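PDB 5XH8: extracellular invertase from Aspergillus kawachii, which probably cleaves sucrose as a glycoside hydrolase family 32 beta-fructofuranosidase and has high transfructosylation activity, passing fructosyl groups to sugar acceptors. Local coordinates for residues S67-D72 against Q77-G82; K324-P327 against P332-K335. All blocks are in the same frame, centred on the assembly; numbering follows the deposited sequence.

How the contacts relate
Both contacts belong to the same mixed sheet of the propeller domain, and their centres lie about 16 Å apart. Contact 1 is a partly buried hairpin at the sheet's outer edge; contact 2 is a buried connection between the end of strand 318-326 and the short helix 331-336. Their chemistry follows their place: paired backbone strands, supplemented by side chains and waters, carry contact 1, whereas a single serine hydroxyl and one water dominate contact 2. They also touch each other. Asp71 OD1 and Lys335 NZ form a salt bridge at 3.0 Å, and the ring of Pro332 packs on the backbone of Thr70, Asp71 and Asp72.

Contact 1 (S67-D72 against Q77-G82)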
# COMPACT_ATOMS: atom_id res chain seq x y z
N SER A 67 23.18 -13.66 -1.86
CA SER A 67 23.50 -14.00 -3.25
C SER A 67 24.95 -14.42 -3.46
O SER A 67 25.84 -14.11 -2.67
CB SER A 67 23.13 -12.80 -4.16
OG SER A 67 23.19 -13.15 -5.52
N ALA A 68 25.16 -15.15 -4.54
CA ALA A 68 26.49 -15.54 -5.02
C ALA A 68 26.47 -15.61 -6.56
O ALA A 68 25.38 -15.68 -7.16
CB ALA A 68 26.87 -16.91 -4.46
N THR A 69 27.65 -15.60 -7.17
CA THR A 69 27.79 -15.71 -8.61
C THR A 69 28.53 -16.98 -8.99
O THR A 69 29.29 -17.54 -8.18
CB THR A 69 28.53 -14.51 -9.21
OG1 THR A 69 29.83 -14.40 -8.62
CG2 THR A 69 27.76 -13.19 -8.98
N THR A 70 28.28 -17.43 -10.22
CA THR A 70 29.04 -18.51 -10.81
C THR A 70 29.39 -18.17 -12.27
O THR A 70 28.54 -17.62 -13.01
CB THR A 70 28.31 -19.83 -10.72
OG1 THR A 70 29.10 -20.86 -11.33
CG2 THR A 70 26.94 -19.80 -11.39
N ASP A 71 30.63 -18.49 -12.67
CA ASP A 71 31.03 -18.35 -14.07
C ASP A 71 31.07 -19.67 -14.79
O ASP A 71 31.41 -19.69 -15.98
CB ASP A 71 32.35 -17.58 -14.22
CG ASP A 71 33.56 -18.34 -13.66
OD1 ASP A 71 33.62 -19.56 -13.75
OD2 ASP A 71 34.45 -17.67 -13.14
N ASP A 72 30.74 -20.76 -14.10
CA ASP A 72 30.83 -22.10 -14.70
C ASP A 72 29.64 -23.02 -14.41
O ASP A 72 29.56 -24.14 -14.95
CB ASP A 72 32.17 -22.75 -14.25
CG ASP A 72 32.27 -22.88 -12.71
OD1 ASP A 72 31.26 -22.61 -12.01
OD2 ASP A 72 33.35 -23.25 -12.20
N GLN A 77 31.03 -17.89 -5.94
CA GLN A 77 31.69 -16.84 -5.16
C GLN A 77 30.61 -16.05 -4.42
O GLN A 77 29.68 -15.51 -5.04
CB GLN A 77 32.43 -15.86 -6.08
CG GLN A 77 33.82 -16.27 -6.50
CD GLN A 77 33.88 -17.54 -7.35
OE1 GLN A 77 33.08 -17.75 -8.29
NE2 GLN A 77 34.87 -18.39 -7.03
N ASP A 78 30.77 -15.89 -3.11
CA ASP A 78 29.86 -15.08 -2.33
C ASP A 78 29.87 -13.62 -2.78
O ASP A 78 30.91 -13.10 -3.14
CB ASP A 78 30.23 -15.12 -0.86
CG ASP A 78 29.99 -16.48 -0.25
OD1 ASP A 78 28.82 -16.92 -0.23
OD2 ASP A 78 31.00 -17.12 0.14
N LEU A 79 28.70 -12.97 -2.75
CA LEU A 79 28.62 -11.52 -2.76
C LEU A 79 28.52 -11.08 -1.32
O LEU A 79 27.86 -11.75 -0.52
CB LEU A 79 27.44 -11.04 -3.61
CG LEU A 79 27.58 -11.41 -5.09
CD1 LEU A 79 26.26 -11.26 -5.84
CD2 LEU A 79 28.68 -10.63 -5.80
N ASN A 80 29.19 -9.98 -0.98
CA ASN A 80 29.17 -9.41 0.39
C ASN A 80 29.56 -10.34 1.49
O ASN A 80 29.03 -10.21 2.60
CB ASN A 80 27.77 -8.95 0.80
CG ASN A 80 27.14 -8.04 -0.19
OD1 ASN A 80 25.96 -8.18 -0.49
ND2 ASN A 80 27.90 -7.10 -0.68
N GLN A 81 30.41 -11.31 1.19
CA GLN A 81 30.78 -12.33 2.16
C GLN A 81 29.57 -13.02 2.77
O GLN A 81 29.61 -13.44 3.93
CB GLN A 81 31.67 -11.71 3.26
CG GLN A 81 32.76 -10.77 2.75
CD GLN A 81 33.47 -10.09 3.91
OE1 GLN A 81 33.25 -8.91 4.19
NE2 GLN A 81 34.30 -10.86 4.61
N GLY A 82 28.49 -13.12 1.97
CA GLY A 82 27.29 -13.80 2.36
C GLY A 82 26.23 -12.92 2.96
O GLY A 82 25.12 -13.38 3.11
O HOH W 1 25.16 -12.39 -0.16
O HOH W 2 26.37 -15.73 -0.33
O HOH W 3 31.53 -16.07 -9.77
O HOH W 4 32.40 -19.55 -10.67
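Leu79 lies along Ser67 and reaches on to Thr69, and its side chain can be followed atom by atom. CB starts 3.6 Å from Ser67 O, and CG is still close to that carbonyl. From there the two methyls part: CD1 comes to 3.6 Å from Ser67 OG and also touches Thr69 CG2, while CD2 approaches Thr69 CG2 as well. The side chains of Leu79 and Thr69 meet at roughly a right angle. With CG anti to the carbonyl carbon (chi1 -63°), Leu79 directs its branches back over the face of the sheet that carries Thr69. Ser67 OG itself bonds to Val56 O.

Beneath these side chains runs an antiparallel hairpin. Thr69 and Gln77 are a hydrogen-bonded pair, each backbone N giving a 2.9 Å bond to the other's O; Ala68 and Asp78 form the neighbouring non-hydrogen-bonded pair. One step further, Leu79 N donates to Ser67 O at 3.1 Å. That oxygen also accepts a bond from a water shared with Asp78 OD1, so two donors hold it. Another water joins Thr69 OG1 to Gln77 OE1, lying 2.6 Å from the hydroxyl and 2.7 Å from the amide oxygen. A bend at chi2 (64°) turns the Gln77 chain towards this bridge, and its NE2 bonds to Asp602. At the end of the strand, Thr70 OG1 accepts from Asp72 N in an ST turn.

In the fold, this is the edge hairpin of one propeller sheet: strand 54-60 lies on the other side of strand 65-70, with His55 touching both Thr69 and Leu79. On the opposite face Ala68 and Asp78 meet Trp600, and Asp78 forms a salt bridge with Arg603, so the C-terminal tail packs against the hairpin.

Contact 2 (K324-P327 against P332-K335); sequences KVLP and PSTK
Ser333 OG is a polar atom gripped by several groups, where the end of strand 318-326 meets helix 331-336. It donates to a water at a short 2.5 Å, and that water in turn donates to Leu326 O at 2.7 Å, so a single solvent molecule links strand and helix. Arg341 NH2 and Ser330 OG are further hydrogen-bond partners of the hydroxyl.

The same atom faces the last strand residue, Leu326, and Pro327 just after it. Pro327 O stands 3.2 Å from Ser333 OG and 3.4 Å from Ser333 CB, so the carbonyl lies against the whole short side chain. This carbonyl has a hydrogen-bonding partner of its own in Ser330 OG, which thereby ties it indirectly to Ser333. Leu326 supplies the apolar side: its CD2 lies 3.7 Å from Ser333 OG and its CG barely farther. The branch is brought there by a CG anti to the backbone N (chi1 177°). On the helix, Ser333 turns OG anti to its own carbonyl carbon (chi1 -58°), and the hydroxyl thus extends towards the strand. The ring of Pro327 starts away from the helix, leaving its carbonyl to make the approach.

Around this small junction, Leu326 also packs on Ile343 and Arg341 of the adjacent strand 341-348, on Thr47 of strand 37-47 and on Leu73. Arg341 pairs by its backbone with Leu326 and by its guanidinium with Ser333, so it serves both halves of the connection.

The chemistry implies that the hydroxyl of buried Ser333 and the carbonyl of buried Leu326 are satisfied by a compact polar network, in which one bound water bridges Ser333 OG and Leu326 O, and the positive charge of Arg341 would probably polarise the hydroxyl and strengthen it as a donor to that water.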
# COMPACT_ATOMS: atom_id res chain seq x y z
N LYS A 324 15.57 -20.32 -13.29
CA LYS A 324 15.74 -19.18 -14.16
C LYS A 324 16.28 -19.64 -15.50
O LYS A 324 17.06 -20.58 -15.56
CB LYS A 324 16.74 -18.19 -13.55
CG LYS A 324 16.77 -16.80 -14.17
CD LYS A 324 15.47 -16.04 -13.90
CE LYS A 324 15.56 -14.55 -14.23
NZ LYS A 324 14.26 -13.89 -13.88
N VAL A 325 15.89 -18.92 -16.54
CA VAL A 325 16.49 -19.04 -17.86
C VAL A 325 17.96 -18.71 -17.77
O VAL A 325 18.35 -17.68 -17.20
CB VAL A 325 15.83 -18.07 -18.88
CG1 VAL A 325 16.58 -18.09 -20.21
CG2 VAL A 325 14.38 -18.49 -19.08
N LEU A 326 18.78 -19.59 -18.33
CA LEU A 326 20.23 -19.34 -18.45
C LEU A 326 20.55 -19.38 -19.94
O LEU A 326 20.47 -20.46 -20.55
CB LEU A 326 21.02 -20.43 -17.69
CG LEU A 326 22.55 -20.36 -17.77
CD1 LEU A 326 23.09 -19.10 -17.09
CD2 LEU A 326 23.19 -21.62 -17.17
N PRO A 327 20.89 -18.23 -20.54
CA PRO A 327 21.08 -18.30 -21.99
C PRO A 327 22.40 -18.96 -22.41
O PRO A 327 23.41 -18.93 -21.67
CB PRO A 327 21.02 -16.82 -22.42
CG PRO A 327 21.44 -16.06 -21.22
CD PRO A 327 20.96 -16.85 -20.04
N PRO A 332 28.89 -19.57 -18.11
CA PRO A 332 28.90 -21.05 -18.00
C PRO A 332 28.58 -21.78 -19.30
O PRO A 332 29.29 -22.74 -19.67
CB PRO A 332 27.80 -21.36 -16.97
CG PRO A 332 27.52 -20.08 -16.26
CD PRO A 332 28.00 -18.93 -17.12
N SER A 333 27.52 -21.35 -19.97
CA SER A 333 27.05 -22.00 -21.20
C SER A 333 28.04 -21.89 -22.38
O SER A 333 28.17 -22.82 -23.18
CB SER A 333 25.68 -21.45 -21.60
OG SER A 333 24.75 -21.65 -20.55
N THR A 334 28.71 -20.75 -22.48
CA THR A 334 29.78 -20.55 -23.45
C THR A 334 30.94 -21.54 -23.22
O THR A 334 31.45 -22.11 -24.19
CB THR A 334 30.28 -19.10 -23.42
OG1 THR A 334 29.20 -18.24 -23.79
CG2 THR A 334 31.46 -18.86 -24.40
N LYS A 335 31.31 -21.78 -21.97
CA LYS A 335 32.36 -22.78 -21.68
C LYS A 335 31.92 -24.20 -21.97
O LYS A 335 32.71 -25.00 -22.45
CB LYS A 335 32.86 -22.69 -20.24
CG LYS A 335 33.58 -21.39 -19.92
CD LYS A 335 33.69 -21.21 -18.42
CE LYS A 335 34.00 -19.78 -18.08
NZ LYS A 335 34.24 -19.64 -16.64
O HOH W 5 22.36 -22.28 -21.05